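Local coordinates for phosphatase (Thermotoga maritima, PDB 1NF2), which is a probable phosphatase of the haloacid dehalogenase (HAD) superfamily that binds a magnesium ion and probably hydrolyses phosphate esters with its help, at residues V100-Y105 against T146-I151; E113-E118 against Y130-N135; E208-G213 against L227-E232; M1-V6 against S262-D267. All coordinates share one frame; numbering follows the deposited sequence.

Interaction 1 of 4, residues V100-Y105 against T146-I151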
loop_
_atom_site.group_PDB
_atom_site.type_symbol
_atom_site.label_atom_id
_atom_site.label_comp_id
_atom_site.label_asym_id
_atom_site.label_seq_id
_atom_site.Cartn_x
_atom_site.Cartn_y
_atom_site.Cartn_z
ATOM N N VAL A 100 -17.625 -1.898 19.405
ATOM C CA VAL A 100 -17.170 -1.031 18.326
ATOM C C VAL A 100 -17.455 -1.696 16.986
ATOM O O VAL A 100 -17.908 -2.839 16.930
ATOM C CB VAL A 100 -15.658 -0.778 18.421
ATOM C CG1 VAL A 100 -15.325 -0.088 19.731
ATOM C CG2 VAL A 100 -14.911 -2.097 18.313
ATOM N N HIS A 101 -17.196 -0.970 15.905
ATOM C CA HIS A 101 -17.403 -1.503 14.566
ATOM C C HIS A 101 -16.037 -1.776 13.946
ATOM O O HIS A 101 -15.327 -0.863 13.523
ATOM C CB HIS A 101 -18.208 -0.515 13.720
ATOM C CG HIS A 101 -19.636 -0.383 14.155
ATOM N ND1 HIS A 101 -20.510 -1.451 14.168
ATOM C CD2 HIS A 101 -20.337 0.681 14.613
ATOM C CE1 HIS A 101 -21.686 -1.050 14.616
ATOM N NE2 HIS A 101 -21.608 0.240 14.893
ATOM N N TRP A 102 -15.669 -3.049 13.917
ATOM C CA TRP A 102 -14.383 -3.438 13.376
ATOM C C TRP A 102 -14.510 -4.396 12.207
ATOM O O TRP A 102 -15.489 -5.133 12.086
ATOM C CB TRP A 102 -13.523 -4.080 14.465
ATOM C CG TRP A 102 -14.127 -5.314 15.048
ATOM C CD1 TRP A 102 -15.176 -5.383 15.920
ATOM C CD2 TRP A 102 -13.716 -6.663 14.805
ATOM N NE1 TRP A 102 -15.440 -6.694 16.240
ATOM C CE2 TRP A 102 -14.559 -7.500 15.571
ATOM C CE3 TRP A 102 -12.714 -7.246 14.017
ATOM C CZ2 TRP A 102 -14.432 -8.891 15.570
ATOM C CZ3 TRP A 102 -12.586 -8.627 14.016
ATOM C CH2 TRP A 102 -13.442 -9.437 14.791
ATOM N N GLN A 103 -13.490 -4.368 11.356
ATOM C CA GLN A 103 -13.409 -5.207 10.173
ATOM C C GLN A 103 -12.002 -5.795 10.127
ATOM O O GLN A 103 -11.090 -5.283 10.774
ATOM C CB GLN A 103 -13.682 -4.361 8.933
ATOM C CG GLN A 103 -12.926 -3.043 8.920
ATOM C CD GLN A 103 -13.331 -2.155 7.760
ATOM O OE1 GLN A 103 -14.507 -1.821 7.603
ATOM N NE2 GLN A 103 -12.358 -1.763 6.942
ATOM N N ALA A 104 -11.821 -6.869 9.370
ATOM C CA ALA A 104 -10.508 -7.494 9.291
ATOM C C ALA A 104 -10.107 -7.862 7.867
ATOM O O ALA A 104 -10.943 -8.263 7.059
ATOM C CB ALA A 104 -10.479 -8.746 10.173
ATOM N N TYR A 105 -8.818 -7.721 7.576
ATOM C CA TYR A 105 -8.267 -8.068 6.272
ATOM C C TYR A 105 -7.613 -9.433 6.412
ATOM O O TYR A 105 -6.528 -9.554 6.978
ATOM C CB TYR A 105 -7.234 -7.028 5.847
ATOM C CG TYR A 105 -7.846 -5.729 5.374
ATOM C CD1 TYR A 105 -8.232 -5.568 4.046
ATOM C CD2 TYR A 105 -8.034 -4.662 6.248
ATOM C CE1 TYR A 105 -8.786 -4.374 3.597
ATOM C CE2 TYR A 105 -8.589 -3.461 5.810
ATOM C CZ TYR A 105 -8.961 -3.326 4.481
ATOM O OH TYR A 105 -9.496 -2.144 4.024
ATOM N N THR A 146 -4.008 -9.361 8.182
ATOM C CA THR A 146 -3.009 -8.417 7.693
ATOM C C THR A 146 -3.202 -7.143 8.494
ATOM O O THR A 146 -2.238 -6.473 8.853
ATOM C CB THR A 146 -3.194 -8.111 6.190
ATOM O OG1 THR A 146 -3.125 -9.328 5.442
ATOM C CG2 THR A 146 -2.113 -7.161 5.701
ATOM N N LYS A 147 -4.458 -6.801 8.763
ATOM C CA LYS A 147 -4.742 -5.627 9.567
ATOM C C LYS A 147 -6.193 -5.520 10.017
ATOM O O LYS A 147 -7.085 -6.166 9.471
ATOM C CB LYS A 147 -4.320 -4.342 8.849
ATOM C CG LYS A 147 -5.139 -3.954 7.646
ATOM C CD LYS A 147 -4.671 -2.595 7.142
ATOM C CE LYS A 147 -5.322 -2.208 5.825
ATOM N NZ LYS A 147 -4.701 -0.968 5.277
ATOM N N LEU A 148 -6.401 -4.700 11.039
ATOM C CA LEU A 148 -7.718 -4.479 11.606
ATOM C C LEU A 148 -8.020 -3.017 11.416
ATOM O O LEU A 148 -7.115 -2.186 11.381
ATOM C CB LEU A 148 -7.715 -4.823 13.104
ATOM C CG LEU A 148 -7.385 -6.291 13.383
ATOM C CD1 LEU A 148 -7.169 -6.516 14.878
ATOM C CD2 LEU A 148 -8.507 -7.164 12.861
ATOM N N LEU A 149 -9.297 -2.703 11.287
ATOM C CA LEU A 149 -9.698 -1.327 11.099
ATOM C C LEU A 149 -10.977 -1.067 11.872
ATOM O O LEU A 149 -11.921 -1.848 11.802
ATOM C CB LEU A 149 -9.907 -1.047 9.608
ATOM C CG LEU A 149 -10.200 0.398 9.197
ATOM C CD1 LEU A 149 -9.925 0.568 7.715
ATOM C CD2 LEU A 149 -11.639 0.753 9.523
ATOM N N LEU A 150 -10.991 0.027 12.624
ATOM C CA LEU A 150 -12.168 0.406 13.388
ATOM C C LEU A 150 -12.763 1.648 12.752
ATOM O O LEU A 150 -12.035 2.540 12.317
ATOM C CB LEU A 150 -11.807 0.711 14.845
ATOM C CG LEU A 150 -11.641 -0.476 15.799
ATOM C CD1 LEU A 150 -10.487 -1.354 15.348
ATOM C CD2 LEU A 150 -11.408 0.054 17.205
ATOM N N ILE A 151 -14.087 1.702 12.704
ATOM C CA ILE A 151 -14.777 2.839 12.120
ATOM C C ILE A 151 -15.766 3.435 13.124
ATOM O O ILE A 151 -16.678 2.754 13.597
ATOM C CB ILE A 151 -15.503 2.413 10.813
ATOM C CG1 ILE A 151 -16.537 3.461 10.401
ATOM C CG2 ILE A 151 -16.139 1.046 10.996
ATOM C CD1 ILE A 151 -15.951 4.773 9.983
HETATM O O HOH W 1 -15.948 1.266 16.241
#
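Two central antiparallel strands of the six-stranded mixed sheet in the substrate-binding (cap) domain of this HAD phosphatase meet here, Trp102 pairing with Leu150 and Gln103 with Leu149. Gln103 N donates to Leu149 O at 3.0 Å and Leu149 N returns a bond to Gln103 O at 3.2 Å; beyond them Ile151 N binds His101 O and Tyr105 N binds Lys147 O. On the face of Gln103, Leu149 and Tyr105, covered by helix 117-125, the Gln103 side chain runs beside that of Leu149. Its extended second torsion (chi2 -174°) carries CD alongside the leucine, and Gln103 NE2 lies 3.5 Å from Leu149 CD1. Tyr105 and Lys147 likewise point the same way: Lys147 CG packs 3.3 Å from Tyr105 CD2, and Lys147 CE lies near Tyr105 CE2, while NZ goes on to a salt bridge with Glu183 and Tyr105 OH bonds to Tyr122. An alanine in place of Tyr105 would probably leave the Lys147 methylenes without their aromatic neighbour and Tyr122 OH without this partner. The opposite face, under helices 85-95 and 154-168, is apolar, and there Ala104 CB touches Leu148 CD2 at 3.7 Å.

Interaction 2 of 4, residues E113-E118 against Y130-N135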
loop_
_atom_site.group_PDB
_atom_site.type_symbol
_atom_site.label_atom_id
_atom_site.label_comp_id
_atom_site.label_asym_id
_atom_site.label_seq_id
_atom_site.Cartn_x
_atom_site.Cartn_y
_atom_site.Cartn_z
ATOM N N GLU A 113 -17.911 -7.646 10.838
ATOM C CA GLU A 113 -18.778 -8.411 11.724
ATOM C C GLU A 113 -20.252 -8.155 11.441
ATOM O O GLU A 113 -21.049 -9.088 11.356
ATOM C CB GLU A 113 -18.476 -8.065 13.180
ATOM C CG GLU A 113 -18.238 -9.272 14.058
ATOM C CD GLU A 113 -18.014 -8.895 15.505
ATOM O OE1 GLU A 113 -17.567 -9.771 16.277
ATOM O OE2 GLU A 113 -18.286 -7.728 15.871
ATOM N N LYS A 114 -20.604 -6.884 11.289
ATOM C CA LYS A 114 -21.989 -6.500 11.036
ATOM C C LYS A 114 -22.103 -5.667 9.761
ATOM O O LYS A 114 -21.214 -4.873 9.457
ATOM C CB LYS A 114 -22.517 -5.698 12.227
ATOM C CG LYS A 114 -22.272 -6.368 13.573
ATOM C CD LYS A 114 -22.512 -5.408 14.725
ATOM C CE LYS A 114 -22.127 -6.035 16.055
ATOM N NZ LYS A 114 -22.303 -5.075 17.178
ATOM N N ASP A 115 -23.192 -5.846 9.019
ATOM C CA ASP A 115 -23.392 -5.097 7.783
ATOM C C ASP A 115 -24.094 -3.779 8.070
ATOM O O ASP A 115 -25.290 -3.635 7.819
ATOM C CB ASP A 115 -24.224 -5.906 6.783
ATOM C CG ASP A 115 -24.199 -5.309 5.379
ATOM O OD1 ASP A 115 -24.838 -5.888 4.477
ATOM O OD2 ASP A 115 -23.542 -4.264 5.176
ATOM N N ASN A 116 -23.341 -2.819 8.595
ATOM C CA ASN A 116 -23.889 -1.510 8.918
ATOM C C ASN A 116 -23.493 -0.439 7.898
ATOM O O ASN A 116 -22.851 -0.731 6.885
ATOM C CB ASN A 116 -23.435 -1.095 10.320
ATOM C CG ASN A 116 -21.940 -1.220 10.508
ATOM O OD1 ASN A 116 -21.364 -2.289 10.306
ATOM N ND2 ASN A 116 -21.301 -0.129 10.903
ATOM N N GLU A 117 -23.881 0.800 8.182
ATOM C CA GLU A 117 -23.603 1.935 7.310
ATOM C C GLU A 117 -22.125 2.316 7.295
ATOM O O GLU A 117 -21.624 2.841 6.302
ATOM C CB GLU A 117 -24.440 3.140 7.749
ATOM C CG GLU A 117 -25.933 2.847 7.849
ATOM C CD GLU A 117 -26.285 1.937 9.017
ATOM O OE1 GLU A 117 -27.418 1.411 9.040
ATOM O OE2 GLU A 117 -25.433 1.753 9.916
ATOM N N GLU A 118 -21.434 2.060 8.402
ATOM C CA GLU A 118 -20.014 2.366 8.499
ATOM C C GLU A 118 -19.244 1.622 7.410
ATOM O O GLU A 118 -18.533 2.231 6.609
ATOM C CB GLU A 118 -19.466 1.961 9.873
ATOM C CG GLU A 118 -19.672 2.979 10.998
ATOM C CD GLU A 118 -21.126 3.193 11.365
ATOM O OE1 GLU A 118 -21.808 2.205 11.710
ATOM O OE2 GLU A 118 -21.583 4.354 11.318
ATOM N N TYR A 130 -16.554 -6.220 0.302
ATOM C CA TYR A 130 -16.435 -6.740 1.660
ATOM C C TYR A 130 -17.460 -7.840 1.894
ATOM O O TYR A 130 -18.434 -7.969 1.152
ATOM C CB TYR A 130 -16.627 -5.637 2.708
ATOM C CG TYR A 130 -18.021 -5.064 2.763
ATOM C CD1 TYR A 130 -18.420 -4.064 1.877
ATOM C CD2 TYR A 130 -18.946 -5.521 3.703
ATOM C CE1 TYR A 130 -19.707 -3.530 1.924
ATOM C CE2 TYR A 130 -20.234 -4.996 3.758
ATOM C CZ TYR A 130 -20.608 -3.999 2.868
ATOM O OH TYR A 130 -21.877 -3.465 2.927
ATOM N N ARG A 131 -17.231 -8.635 2.930
ATOM C CA ARG A 131 -18.124 -9.727 3.266
ATOM C C ARG A 131 -18.476 -9.679 4.746
ATOM O O ARG A 131 -17.621 -9.399 5.589
ATOM C CB ARG A 131 -17.460 -11.058 2.901
ATOM C CG ARG A 131 -17.421 -11.319 1.399
ATOM C CD ARG A 131 -16.481 -12.453 1.037
ATOM N NE ARG A 131 -16.691 -12.955 -0.324
ATOM C CZ ARG A 131 -16.640 -12.217 -1.431
ATOM N NH1 ARG A 131 -16.385 -10.917 -1.365
ATOM N NH2 ARG A 131 -16.834 -12.786 -2.613
ATOM N N VAL A 132 -19.745 -9.928 5.051
ATOM C CA VAL A 132 -20.218 -9.923 6.429
ATOM C C VAL A 132 -20.009 -11.290 7.062
ATOM O O VAL A 132 -20.486 -12.305 6.556
ATOM C CB VAL A 132 -21.713 -9.553 6.513
ATOM C CG1 VAL A 132 -21.901 -8.097 6.136
ATOM C CG2 VAL A 132 -22.525 -10.443 5.581
ATOM N N GLU A 133 -19.281 -11.306 8.170
ATOM C CA GLU A 133 -18.988 -12.539 8.889
ATOM C C GLU A 133 -19.173 -12.303 10.388
ATOM O O GLU A 133 -18.268 -11.813 11.065
ATOM C CB GLU A 133 -17.548 -12.982 8.600
ATOM C CG GLU A 133 -17.074 -14.169 9.430
ATOM C CD GLU A 133 -17.801 -15.458 9.098
ATOM O OE1 GLU A 133 -19.046 -15.435 9.013
ATOM O OE2 GLU A 133 -17.128 -16.498 8.929
ATOM N N PRO A 134 -20.352 -12.657 10.927
ATOM C CA PRO A 134 -20.652 -12.477 12.353
ATOM C C PRO A 134 -19.654 -13.196 13.259
ATOM O O PRO A 134 -19.402 -12.769 14.387
ATOM C CB PRO A 134 -22.059 -13.051 12.477
ATOM C CG PRO A 134 -22.045 -14.158 11.459
ATOM C CD PRO A 134 -21.388 -13.479 10.276
ATOM N N ASN A 135 -19.078 -14.282 12.749
ATOM C CA ASN A 135 -18.116 -15.071 13.508
ATOM C C ASN A 135 -16.676 -14.696 13.149
ATOM O O ASN A 135 -15.767 -15.528 13.193
ATOM C CB ASN A 135 -18.362 -16.555 13.247
ATOM C CG ASN A 135 -17.502 -17.445 14.110
ATOM O OD1 ASN A 135 -17.426 -17.264 15.325
ATOM N ND2 ASN A 135 -16.847 -18.419 13.486
HETATM O O HOH W 2 -17.339 -12.339 15.803
#
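Asp115 reaches across to Tyr130 and Val132 with its CG anti to the backbone N (chi1 -167°), and its carboxylate accepts a hydrogen bond from the tyrosine hydroxyl. Tyr130 OH lies 2.9 Å from Asp115 OD2, on the syn side of that oxygen but 29° out of the carboxylate plane. The two side chains cross at about a right angle, with the carboxylate and ring planes 74° apart, and OD2 sits near the plane of the ring at its edge. The same OD2 also forms a salt bridge with Lys120, so one oxygen serves both a phenol and an ammonium group, which would probably favour the charged carboxylate. Nearer the backbone, Asp115 CB packs against Val132 CG1 at 3.3 Å. The contact belongs to the beta-alpha-beta unit of strand 110-112, helix 117-125 and edge strand 130-132, and Asp115 is the centre of an inverse gamma turn just before the helix. Farther along, Glu113 meets Glu133 and Pro134 mainly through backbone: Glu113 CA lies 3.5 Å from Glu133 O in a nearly straight CA-H...O contact. The Glu113 side chain, extended beyond CG, has Lys96 as the salt-bridge partner of its carboxylate, and a water bridges Glu113 OE1 to Pro134 O.

Interaction 3 of 4, residues E208-G213 against L227-E232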
loop_
_atom_site.group_PDB
_atom_site.type_symbol
_atom_site.label_atom_id
_atom_site.label_comp_id
_atom_site.label_asym_id
_atom_site.label_seq_id
_atom_site.Cartn_x
_atom_site.Cartn_y
_atom_site.Cartn_z
ATOM N N GLU A 208 20.554 1.239 -10.045
ATOM C CA GLU A 208 19.720 1.056 -11.224
ATOM C C GLU A 208 18.221 1.176 -10.932
ATOM O O GLU A 208 17.392 0.841 -11.778
ATOM C CB GLU A 208 20.013 -0.313 -11.836
ATOM C CG GLU A 208 20.097 -1.413 -10.802
ATOM C CD GLU A 208 20.177 -2.798 -11.413
ATOM O OE1 GLU A 208 20.833 -2.952 -12.467
ATOM O OE2 GLU A 208 19.591 -3.736 -10.830
ATOM N N ILE A 209 17.879 1.674 -9.749
ATOM C CA ILE A 209 16.480 1.801 -9.344
ATOM C C ILE A 209 15.976 3.232 -9.227
ATOM O O ILE A 209 16.644 4.081 -8.647
ATOM C CB ILE A 209 16.241 1.131 -7.975
ATOM C CG1 ILE A 209 16.713 -0.325 -8.013
ATOM C CG2 ILE A 209 14.765 1.190 -7.616
ATOM C CD1 ILE A 209 16.520 -1.066 -6.705
ATOM N N VAL A 210 14.790 3.481 -9.778
ATOM C CA VAL A 210 14.154 4.792 -9.691
ATOM C C VAL A 210 12.806 4.591 -8.988
ATOM O O VAL A 210 12.121 3.606 -9.250
ATOM C CB VAL A 210 13.848 5.392 -11.086
ATOM C CG1 VAL A 210 13.387 6.840 -10.943
ATOM C CG2 VAL A 210 15.058 5.311 -11.960
ATOM N N VAL A 211 12.435 5.513 -8.101
ATOM C CA VAL A 211 11.148 5.423 -7.410
ATOM C C VAL A 211 10.388 6.738 -7.558
ATOM O O VAL A 211 10.971 7.819 -7.454
ATOM C CB VAL A 211 11.307 5.121 -5.882
ATOM C CG1 VAL A 211 11.944 3.764 -5.682
ATOM C CG2 VAL A 211 12.156 6.176 -5.226
ATOM N N PHE A 212 9.094 6.634 -7.843
ATOM C CA PHE A 212 8.225 7.801 -7.966
ATOM C C PHE A 212 7.266 7.722 -6.782
ATOM O O PHE A 212 6.666 6.674 -6.545
ATOM C CB PHE A 212 7.403 7.750 -9.269
ATOM C CG PHE A 212 8.207 7.977 -10.525
ATOM C CD1 PHE A 212 8.154 9.197 -11.188
ATOM C CD2 PHE A 212 8.985 6.966 -11.059
ATOM C CE1 PHE A 212 8.867 9.407 -12.372
ATOM C CE2 PHE A 212 9.706 7.164 -12.242
ATOM C CZ PHE A 212 9.642 8.390 -12.896
ATOM N N GLY A 213 7.130 8.821 -6.051
ATOM C CA GLY A 213 6.236 8.833 -4.912
ATOM C C GLY A 213 5.699 10.216 -4.592
ATOM O O GLY A 213 6.050 11.204 -5.243
ATOM N N LEU A 227 17.683 6.869 -7.811
ATOM C CA LEU A 227 17.109 8.134 -8.293
ATOM C C LEU A 227 15.752 8.355 -7.626
ATOM O O LEU A 227 14.926 7.447 -7.595
ATOM C CB LEU A 227 16.942 8.105 -9.819
ATOM C CG LEU A 227 16.381 9.388 -10.453
ATOM C CD1 LEU A 227 17.306 10.550 -10.147
ATOM C CD2 LEU A 227 16.236 9.207 -11.963
ATOM N N ARG A 228 15.524 9.558 -7.098
ATOM C CA ARG A 228 14.264 9.853 -6.401
ATOM C C ARG A 228 13.411 10.969 -7.025
ATOM O O ARG A 228 13.830 12.122 -7.104
ATOM C CB ARG A 228 14.568 10.185 -4.937
ATOM C CG ARG A 228 15.351 9.078 -4.231
ATOM C CD ARG A 228 15.690 9.441 -2.800
ATOM N NE ARG A 228 16.697 10.490 -2.717
ATOM C CZ ARG A 228 17.992 10.298 -2.937
ATOM N NH1 ARG A 228 18.438 9.087 -3.251
ATOM N NH2 ARG A 228 18.840 11.319 -2.849
ATOM N N VAL A 229 12.197 10.616 -7.434
ATOM C CA VAL A 229 11.290 11.566 -8.070
ATOM C C VAL A 229 10.037 11.809 -7.236
ATOM O O VAL A 229 9.295 10.878 -6.936
ATOM C CB VAL A 229 10.830 11.055 -9.468
ATOM C CG1 VAL A 229 10.045 12.156 -10.188
ATOM C CG2 VAL A 229 12.034 10.622 -10.301
ATOM N N ALA A 230 9.816 13.066 -6.868
ATOM C CA ALA A 230 8.644 13.457 -6.091
ATOM C C ALA A 230 7.615 14.055 -7.036
ATOM O O ALA A 230 7.969 14.784 -7.960
ATOM C CB ALA A 230 9.027 14.491 -5.045
ATOM N N MET A 231 6.346 13.742 -6.811
ATOM C CA MET A 231 5.287 14.285 -7.637
ATOM C C MET A 231 5.146 15.743 -7.207
ATOM O O MET A 231 5.499 16.093 -6.080
ATOM C CB MET A 231 3.977 13.513 -7.398
ATOM C CG MET A 231 4.039 12.044 -7.809
ATOM S SD MET A 231 4.825 11.798 -9.451
ATOM C CE MET A 231 4.152 10.665 -9.980
ATOM N N GLU A 232 4.663 16.607 -8.095
ATOM C CA GLU A 232 4.491 18.010 -7.719
ATOM C C GLU A 232 3.477 18.148 -6.570
ATOM O O GLU A 232 3.530 19.095 -5.793
ATOM C CB GLU A 232 4.025 18.850 -8.911
ATOM C CG GLU A 232 3.815 20.314 -8.529
ATOM C CD GLU A 232 3.432 21.220 -9.694
ATOM O OE1 GLU A 232 3.035 22.377 -9.420
ATOM O OE2 GLU A 232 3.535 20.794 -10.870
#
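Phe212 and Val229 stand side by side on neighbouring parallel strands of the Rossmann-like HAD core, joined through helix 216-222 in a beta-alpha-beta unit. Val229 CB lies over one face of the phenyl ring, 4.1 Å from its centroid, in a CH-pi contact. Its two methyls divide the work: CG1, anti to the backbone N (chi1 -172°), approaches Phe212 CD1 at 3.7 Å, whereas CG2 sits above the same face toward the rim and also meets Val210 CG1. Two residues earlier, on the same face of the sheet, Val210 and Leu227 point the same way, and Val210 CG1 touches Leu227 CD2 at 3.8 Å. Helix 253-258 packs on Phe212, Val229 and Met231, while Val210 and Leu227 meet Tyr2. The backbones are laced by alternating bonds, among them Val229 N to Val211 O and Gly213 N to Val229 O. They end next to the magnesium ligand Asp214, where Met231 N donates to Gly213 O at 3.0 Å and Met231 CG packs 3.4 Å from that same oxygen.

Interaction 4 of 4, residues M1-V6 against S262-D267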
loop_
_atom_site.group_PDB
_atom_site.type_symbol
_atom_site.label_atom_id
_atom_site.label_comp_id
_atom_site.label_asym_id
_atom_site.label_seq_id
_atom_site.Cartn_x
_atom_site.Cartn_y
_atom_site.Cartn_z
ATOM N N MET A 1 22.866 3.928 -15.961
ATOM C CA MET A 1 21.508 3.638 -16.495
ATOM C C MET A 1 20.611 2.943 -15.474
ATOM O O MET A 1 21.084 2.258 -14.565
ATOM C CB MET A 1 21.618 2.792 -17.766
ATOM C CG MET A 1 22.240 3.552 -18.937
ATOM S SD MET A 1 22.562 2.510 -20.371
ATOM C CE MET A 1 21.029 2.579 -21.164
ATOM N N TYR A 2 19.307 3.125 -15.643
ATOM C CA TYR A 2 18.308 2.553 -14.751
ATOM C C TYR A 2 17.576 1.396 -15.404
ATOM O O TYR A 2 17.239 1.460 -16.586
ATOM C CB TYR A 2 17.323 3.652 -14.348
ATOM C CG TYR A 2 17.984 4.684 -13.484
ATOM C CD1 TYR A 2 18.113 4.477 -12.107
ATOM C CD2 TYR A 2 18.573 5.818 -14.040
ATOM C CE1 TYR A 2 18.818 5.365 -11.308
ATOM C CE2 TYR A 2 19.283 6.719 -13.245
ATOM C CZ TYR A 2 19.402 6.480 -11.877
ATOM O OH TYR A 2 20.128 7.331 -11.073
ATOM N N ARG A 3 17.329 0.339 -14.633
ATOM C CA ARG A 3 16.644 -0.844 -15.158
ATOM C C ARG A 3 15.454 -1.289 -14.310
ATOM O O ARG A 3 14.761 -2.240 -14.667
ATOM C CB ARG A 3 17.625 -2.014 -15.273
ATOM C CG ARG A 3 18.846 -1.723 -16.120
ATOM C CD ARG A 3 19.767 -2.932 -16.203
ATOM N NE ARG A 3 20.896 -2.713 -17.103
ATOM C CZ ARG A 3 21.849 -1.806 -16.908
ATOM N NH1 ARG A 3 21.811 -1.026 -15.839
ATOM N NH2 ARG A 3 22.842 -1.683 -17.779
ATOM N N VAL A 4 15.221 -0.602 -13.195
ATOM C CA VAL A 4 14.120 -0.945 -12.293
ATOM C C VAL A 4 13.337 0.327 -11.993
ATOM O O VAL A 4 13.898 1.322 -11.552
ATOM C CB VAL A 4 14.664 -1.567 -10.983
ATOM C CG1 VAL A 4 13.509 -1.922 -10.030
ATOM C CG2 VAL A 4 15.478 -2.812 -11.323
ATOM N N PHE A 5 12.035 0.275 -12.238
ATOM C CA PHE A 5 11.168 1.431 -12.068
ATOM C C PHE A 5 10.034 1.174 -11.070
ATOM O O PHE A 5 9.125 0.395 -11.333
ATOM C CB PHE A 5 10.626 1.808 -13.453
ATOM C CG PHE A 5 11.714 2.056 -14.475
ATOM C CD1 PHE A 5 12.366 3.289 -14.537
ATOM C CD2 PHE A 5 12.138 1.033 -15.318
ATOM C CE1 PHE A 5 13.431 3.499 -15.418
ATOM C CE2 PHE A 5 13.203 1.230 -16.205
ATOM C CZ PHE A 5 13.853 2.465 -16.254
ATOM N N VAL A 6 10.100 1.838 -9.922
ATOM C CA VAL A 6 9.094 1.657 -8.876
ATOM C C VAL A 6 8.097 2.818 -8.837
ATOM O O VAL A 6 8.483 3.980 -8.763
ATOM C CB VAL A 6 9.780 1.505 -7.501
ATOM C CG1 VAL A 6 8.733 1.202 -6.423
ATOM C CG2 VAL A 6 10.821 0.379 -7.571
ATOM N N SER A 262 18.003 8.129 -18.139
ATOM C CA SER A 262 18.920 7.218 -18.835
ATOM C C SER A 262 18.524 5.797 -18.507
ATOM O O SER A 262 18.677 5.339 -17.369
ATOM C CB SER A 262 20.366 7.431 -18.393
ATOM O OG SER A 262 20.798 8.739 -18.696
ATOM N N THR A 263 18.045 5.085 -19.511
ATOM C CA THR A 263 17.587 3.740 -19.284
ATOM C C THR A 263 17.988 2.729 -20.334
ATOM O O THR A 263 18.142 3.059 -21.514
ATOM C CB THR A 263 16.063 3.717 -19.192
ATOM O OG1 THR A 263 15.599 2.369 -19.274
ATOM C CG2 THR A 263 15.457 4.505 -20.331
ATOM N N ASP A 264 18.159 1.490 -19.889
ATOM C CA ASP A 264 18.469 0.400 -20.790
ATOM C C ASP A 264 17.134 0.189 -21.491
ATOM O O ASP A 264 16.363 1.137 -21.633
ATOM C CB ASP A 264 18.875 -0.849 -20.002
ATOM C CG ASP A 264 20.353 -1.164 -20.129
ATOM O OD1 ASP A 264 21.181 -0.281 -19.824
ATOM O OD2 ASP A 264 20.686 -2.298 -20.532
ATOM N N CYS A 265 16.833 -1.046 -21.880
ATOM C CA CYS A 265 15.587 -1.341 -22.589
ATOM C C CYS A 265 15.329 -0.281 -23.670
ATOM O O CYS A 265 16.052 0.713 -23.753
ATOM C CB CYS A 265 14.400 -1.420 -21.613
ATOM S SG CYS A 265 14.525 -0.490 -20.052
ATOM N N LEU A 266 14.323 -0.494 -24.510
ATOM C CA LEU A 266 14.089 0.427 -25.613
ATOM C C LEU A 266 15.367 0.638 -26.429
ATOM O O LEU A 266 15.403 1.462 -27.350
ATOM C CB LEU A 266 13.645 1.775 -25.024
ATOM C CG LEU A 266 12.621 1.798 -23.899
ATOM C CD1 LEU A 266 12.412 3.234 -23.419
ATOM C CD2 LEU A 266 11.333 1.199 -24.387
ATOM N N ASP A 267 16.409 -0.115 -26.080
ATOM C CA ASP A 267 17.709 -0.026 -26.738
ATOM C C ASP A 267 18.364 1.323 -26.449
ATOM O O ASP A 267 18.910 1.966 -27.343
ATOM C CB ASP A 267 17.561 -0.225 -28.248
ATOM C CG ASP A 267 17.186 -1.648 -28.616
ATOM O OD1 ASP A 267 17.021 -1.918 -29.825
ATOM O OD2 ASP A 267 17.062 -2.495 -27.702
#
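Backbone bonds first tie Tyr2 to the C-terminal tail: Tyr2 N donates to Ser262 O at 2.9 Å, and Asp264 N makes a weak return bond to Tyr2 O. They form a single bridge between Tyr2 and Thr263, joining the residues just before strand 4-8 of the HAD core sheet to the loop after helix 253-258. The charged component is a salt bridge, with Asp264 OD1 3.0 Å from Arg3 NH2. This oxygen sits over one face of the guanidinium, which makes the pair electrostatic, without a directed hydrogen bond; the two flat groups are turned 45° apart. The arginine, extended from CG to NE, runs obliquely across the aspartate. An alanine in place of Arg3 would probably leave the Asp264 carboxylate without this compensating charge. Packing completes the contact. Phe5 presents its ring edge to Thr263, Phe5 CZ lying 3.5 Å from Thr263 OG1, and Phe5 CE2 lies 4.4 Å from Cys265 SG. Thr263 OG1 in turn donates to Asp264 O within the tail, meeting that oxygen from above the carbonyl plane. Cys265 continues into a disulfide with Cys35. Since the salt bridge is undirected, and Asp264 itself poorly ordered, the directed Tyr2 N bond and the covalent disulfide probably define the position of the tail more closely than its charges do.

How the interactions relate
Interactions 1 and 3 are buried strand pairings, antiparallel in the cap sheet and parallel in the HAD core sheet, with centres about 32 Å apart. Interaction 2 is a surface contact and interaction 4 is partly buried; both rely more on isolated polar bonds and charges. Interaction 2 is nested in the loop closed by interaction 1 and reaches the same cap sheet; the two touch where Trp102 NE1 comes 3.1 Å from Glu113 OE2. On the other side of the molecule, interactions 3 and 4 share the core sheet, since strands 4-8 and 209-213 are neighbours. Interaction 4 closes nearly the whole chain, bringing the N-terminal residues against the C-terminal tail, and so encloses the other three.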